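Local atomic coordinates of putative type III secretion protein YscO (Vibrio parahaemolyticus, PDB entry 4MH6), a protein that is of unknown molecular function but is probably a coiled-coil component of the bacterial type III secretion system. Residues Y68-R79 with L96-E107. Sequence-based numbering, arbitrary orientation.
Sequences YHVWRQEEEERR and LRQEIALLRERE
R72 reaches across to E107, its CB and CG passing alongside E107 OE2. R72 CG also lies 3.7 Å from L103 O, and CD meets R104 CG. With CG anti to the backbone N (chi1 -166°) and bends at chi2 and chi3, the guanidinium turns side-on to E107, the two planes 60° apart. R72 NE donates to E107 OE2 at 2.9 Å and R72 NH1 to E107 OE1, both from above the carboxylate plane. R72 NH2 points one turn onward along its own helix to E76 OE2, which it and R104 NE reach from opposite faces of the carboxylate plane. R104 NH2 completes that second two-nitrogen grip in a nearly straight bond to E76 OE1 (2.7 Å). E76 thus lies between R72 and R104, which probably offsets their closeness (R72 NH2 to R104 NE 4.3 Å). H69 ND1 meets E107 OE1 on the syn side, from the face opposite R72 NH1, and K111 adds a further salt bridge there. L103 O lies in plane at the Y68 ring edge; R106 CB and CG touch Y68 OH. Farther along, R79 extends as a knob among L96, E99, I100 and L103; R79 NE bonds E99 OE1 at 2.9 Å, while L103 CD1 lies over one guanidinium face. L103 in turn fits among Y68, R72, E75 and R79. Reciprocal knobs and axes 9.8 Å apart at 172° are consistent with an antiparallel coiled coil, here near the turn of a long helical hairpin formed by helices 18-84 and 90-167, with a markedly charged interface.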
# COMPACT_ATOMS: atom_id res chain seq x y z
N TYR A 68 -19.44 -23.24 4.01
CA TYR A 68 -20.81 -23.01 4.41
C TYR A 68 -21.79 -23.46 3.35
O TYR A 68 -22.79 -24.11 3.63
CB TYR A 68 -21.02 -21.53 4.72
CG TYR A 68 -22.34 -21.28 5.39
CD1 TYR A 68 -22.45 -21.40 6.76
CD2 TYR A 68 -23.48 -20.93 4.65
CE1 TYR A 68 -23.66 -21.18 7.40
CE2 TYR A 68 -24.70 -20.69 5.28
CZ TYR A 68 -24.78 -20.82 6.65
OH TYR A 68 -25.95 -20.60 7.32
N HIS A 69 -21.48 -23.09 2.12
CA HIS A 69 -22.32 -23.40 0.98
C HIS A 69 -22.75 -24.87 0.92
O HIS A 69 -23.92 -25.18 0.62
CB HIS A 69 -21.57 -23.03 -0.29
CG HIS A 69 -22.32 -23.33 -1.54
ND1 HIS A 69 -23.40 -22.58 -1.95
CD2 HIS A 69 -22.17 -24.32 -2.45
CE1 HIS A 69 -23.87 -23.08 -3.08
NE2 HIS A 69 -23.15 -24.14 -3.40
N VAL A 70 -21.80 -25.76 1.21
CA VAL A 70 -22.04 -27.20 1.20
C VAL A 70 -23.04 -27.59 2.28
O VAL A 70 -23.97 -28.35 2.04
CB VAL A 70 -20.72 -27.98 1.39
CG1 VAL A 70 -20.97 -29.47 1.34
CG2 VAL A 70 -19.72 -27.62 0.31
N TRP A 71 -22.83 -27.09 3.49
CA TRP A 71 -23.76 -27.39 4.57
C TRP A 71 -25.11 -26.79 4.25
O TRP A 71 -26.14 -27.44 4.42
CB TRP A 71 -23.28 -26.86 5.92
CG TRP A 71 -22.18 -27.62 6.50
CD1 TRP A 71 -20.84 -27.41 6.32
CD2 TRP A 71 -22.29 -28.75 7.38
NE1 TRP A 71 -20.11 -28.34 7.04
CE2 TRP A 71 -20.97 -29.17 7.70
CE3 TRP A 71 -23.37 -29.44 7.95
CZ2 TRP A 71 -20.70 -30.24 8.56
CZ3 TRP A 71 -23.10 -30.52 8.80
CH2 TRP A 71 -21.77 -30.91 9.08
N ARG A 72 -25.11 -25.54 3.78
CA ARG A 72 -26.35 -24.84 3.50
C ARG A 72 -27.23 -25.62 2.54
O ARG A 72 -28.43 -25.76 2.79
CB ARG A 72 -26.04 -23.44 2.99
CG ARG A 72 -27.23 -22.48 2.98
CD ARG A 72 -28.06 -22.59 1.74
NE ARG A 72 -27.25 -22.26 0.58
CZ ARG A 72 -27.68 -22.30 -0.66
NH1 ARG A 72 -26.86 -21.98 -1.66
NH2 ARG A 72 -28.92 -22.68 -0.92
N GLN A 73 -26.64 -26.15 1.46
CA GLN A 73 -27.41 -26.92 0.50
C GLN A 73 -28.02 -28.12 1.18
O GLN A 73 -29.21 -28.37 1.03
CB GLN A 73 -26.54 -27.38 -0.66
CG GLN A 73 -26.19 -26.28 -1.63
CD GLN A 73 -25.29 -26.75 -2.77
OE1 GLN A 73 -25.51 -26.40 -3.93
NE2 GLN A 73 -24.28 -27.55 -2.45
N GLU A 74 -27.20 -28.85 1.93
CA GLU A 74 -27.68 -30.03 2.62
C GLU A 74 -28.77 -29.75 3.63
O GLU A 74 -29.78 -30.48 3.71
CB GLU A 74 -26.54 -30.73 3.31
CG GLU A 74 -25.74 -31.58 2.38
CD GLU A 74 -24.60 -32.30 3.08
OE1 GLU A 74 -24.23 -31.89 4.21
OE2 GLU A 74 -24.08 -33.26 2.48
N GLU A 75 -28.55 -28.71 4.42
CA GLU A 75 -29.46 -28.32 5.47
C GLU A 75 -30.78 -27.86 4.91
O GLU A 75 -31.82 -28.06 5.50
CB GLU A 75 -28.80 -27.23 6.33
CG GLU A 75 -27.59 -27.77 7.10
CD GLU A 75 -27.98 -28.82 8.12
OE1 GLU A 75 -27.08 -29.50 8.67
OE2 GLU A 75 -29.18 -28.97 8.38
N GLU A 76 -30.72 -27.26 3.75
CA GLU A 76 -31.90 -26.79 3.06
C GLU A 76 -32.69 -27.99 2.50
O GLU A 76 -33.92 -28.05 2.63
CB GLU A 76 -31.43 -25.83 1.99
CG GLU A 76 -32.46 -25.33 1.03
CD GLU A 76 -31.93 -24.19 0.19
OE1 GLU A 76 -32.28 -24.10 -1.01
OE2 GLU A 76 -31.14 -23.37 0.74
N GLU A 77 -31.99 -28.96 1.90
CA GLU A 77 -32.65 -30.14 1.36
C GLU A 77 -33.27 -31.01 2.46
O GLU A 77 -34.30 -31.66 2.26
CB GLU A 77 -31.67 -30.95 0.53
CG GLU A 77 -31.20 -30.21 -0.71
CD GLU A 77 -30.16 -30.97 -1.51
OE1 GLU A 77 -29.57 -30.36 -2.43
OE2 GLU A 77 -29.94 -32.17 -1.22
N ARG A 78 -32.62 -31.05 3.61
CA ARG A 78 -33.13 -31.80 4.76
C ARG A 78 -34.47 -31.23 5.19
O ARG A 78 -35.40 -31.96 5.52
CB ARG A 78 -32.12 -31.72 5.89
CG ARG A 78 -30.94 -32.65 5.66
CD ARG A 78 -29.74 -32.29 6.51
NE ARG A 78 -30.09 -32.11 7.92
CZ ARG A 78 -30.19 -33.10 8.80
NH1 ARG A 78 -29.99 -34.36 8.44
NH2 ARG A 78 -30.48 -32.81 10.05
N ARG A 79 -34.57 -29.92 5.17
CA ARG A 79 -35.79 -29.25 5.58
C ARG A 79 -36.90 -29.36 4.56
O ARG A 79 -38.07 -29.42 4.92
CB ARG A 79 -35.47 -27.82 5.96
CG ARG A 79 -34.73 -27.78 7.28
CD ARG A 79 -34.19 -26.41 7.57
NE ARG A 79 -33.55 -26.37 8.89
CZ ARG A 79 -32.35 -26.87 9.15
NH1 ARG A 79 -31.64 -27.50 8.21
NH2 ARG A 79 -31.86 -26.78 10.38
N LEU A 96 -39.80 -24.07 9.24
CA LEU A 96 -38.79 -24.68 8.39
C LEU A 96 -38.40 -23.69 7.28
O LEU A 96 -37.22 -23.57 6.96
CB LEU A 96 -39.28 -26.00 7.79
CG LEU A 96 -39.47 -27.16 8.79
CD1 LEU A 96 -40.16 -28.36 8.14
CD2 LEU A 96 -38.14 -27.56 9.42
N ARG A 97 -39.39 -22.99 6.71
CA ARG A 97 -39.09 -22.01 5.67
C ARG A 97 -38.28 -20.83 6.22
O ARG A 97 -37.49 -20.22 5.50
CB ARG A 97 -40.35 -21.47 5.00
CG ARG A 97 -41.15 -22.45 4.16
CD ARG A 97 -42.07 -21.64 3.27
NE ARG A 97 -43.02 -22.46 2.52
CZ ARG A 97 -44.27 -22.72 2.92
NH1 ARG A 97 -45.06 -23.47 2.15
NH2 ARG A 97 -44.75 -22.23 4.06
N GLN A 98 -38.48 -20.49 7.49
CA GLN A 98 -37.70 -19.41 8.05
C GLN A 98 -36.28 -19.88 8.32
O GLN A 98 -35.32 -19.12 8.19
CB GLN A 98 -38.30 -18.83 9.33
CG GLN A 98 -37.43 -17.68 9.82
CD GLN A 98 -38.05 -16.80 10.87
OE1 GLN A 98 -37.52 -15.71 11.14
NE2 GLN A 98 -39.16 -17.24 11.46
N GLU A 99 -36.14 -21.13 8.73
CA GLU A 99 -34.81 -21.68 9.00
C GLU A 99 -33.99 -21.65 7.72
O GLU A 99 -32.82 -21.32 7.76
CB GLU A 99 -34.89 -23.09 9.57
CG GLU A 99 -35.30 -23.11 11.02
CD GLU A 99 -35.44 -24.50 11.58
OE1 GLU A 99 -35.54 -25.46 10.79
OE2 GLU A 99 -35.46 -24.65 12.83
N ILE A 100 -34.64 -21.95 6.60
CA ILE A 100 -34.00 -21.93 5.30
C ILE A 100 -33.56 -20.51 4.98
O ILE A 100 -32.42 -20.27 4.54
CB ILE A 100 -34.95 -22.45 4.21
CG1 ILE A 100 -35.08 -23.96 4.33
CG2 ILE A 100 -34.41 -22.14 2.83
CD1 ILE A 100 -36.10 -24.57 3.40
N ALA A 101 -34.46 -19.57 5.19
CA ALA A 101 -34.18 -18.18 4.93
C ALA A 101 -32.95 -17.76 5.73
O ALA A 101 -32.02 -17.18 5.17
CB ALA A 101 -35.38 -17.32 5.32
N LEU A 102 -32.92 -18.09 7.01
CA LEU A 102 -31.79 -17.71 7.86
C LEU A 102 -30.48 -18.34 7.38
O LEU A 102 -29.42 -17.70 7.42
CB LEU A 102 -32.07 -18.05 9.33
CG LEU A 102 -33.14 -17.15 9.97
CD1 LEU A 102 -33.68 -17.71 11.27
CD2 LEU A 102 -32.63 -15.72 10.17
N LEU A 103 -30.56 -19.58 6.93
CA LEU A 103 -29.40 -20.29 6.41
C LEU A 103 -28.88 -19.58 5.17
O LEU A 103 -27.68 -19.43 4.99
CB LEU A 103 -29.79 -21.73 6.06
CG LEU A 103 -30.01 -22.68 7.23
CD1 LEU A 103 -30.66 -23.98 6.78
CD2 LEU A 103 -28.71 -22.97 7.95
N ARG A 104 -29.80 -19.15 4.31
CA ARG A 104 -29.44 -18.44 3.10
C ARG A 104 -28.92 -17.02 3.36
O ARG A 104 -28.06 -16.53 2.63
CB ARG A 104 -30.63 -18.38 2.17
CG ARG A 104 -30.98 -19.71 1.58
CD ARG A 104 -32.31 -19.59 0.90
NE ARG A 104 -32.68 -20.81 0.19
CZ ARG A 104 -33.84 -20.97 -0.43
NH1 ARG A 104 -34.75 -20.00 -0.42
NH2 ARG A 104 -34.10 -22.11 -1.07
N GLU A 105 -29.48 -16.35 4.37
CA GLU A 105 -29.03 -15.00 4.70
C GLU A 105 -27.59 -15.04 5.16
O GLU A 105 -26.81 -14.14 4.87
CB GLU A 105 -29.85 -14.38 5.83
CG GLU A 105 -31.27 -13.97 5.46
CD GLU A 105 -31.99 -13.28 6.61
OE1 GLU A 105 -31.34 -12.91 7.61
OE2 GLU A 105 -33.23 -13.08 6.51
N ARG A 106 -27.25 -16.08 5.91
CA ARG A 106 -25.92 -16.24 6.44
C ARG A 106 -24.93 -16.44 5.30
O ARG A 106 -23.82 -15.95 5.35
CB ARG A 106 -25.91 -17.41 7.41
CG ARG A 106 -24.57 -17.75 8.00
CD ARG A 106 -23.88 -16.54 8.61
NE ARG A 106 -22.66 -16.97 9.27
CZ ARG A 106 -21.69 -16.15 9.68
NH1 ARG A 106 -20.62 -16.67 10.27
NH2 ARG A 106 -21.78 -14.83 9.49
N GLU A 107 -25.35 -17.15 4.27
CA GLU A 107 -24.49 -17.36 3.13
C GLU A 107 -24.35 -16.06 2.40
O GLU A 107 -23.27 -15.73 1.94
CB GLU A 107 -25.01 -18.48 2.22
CG GLU A 107 -24.17 -18.68 0.97
CD GLU A 107 -24.42 -20.01 0.28
OE1 GLU A 107 -24.32 -20.09 -0.96
OE2 GLU A 107 -24.72 -20.99 0.98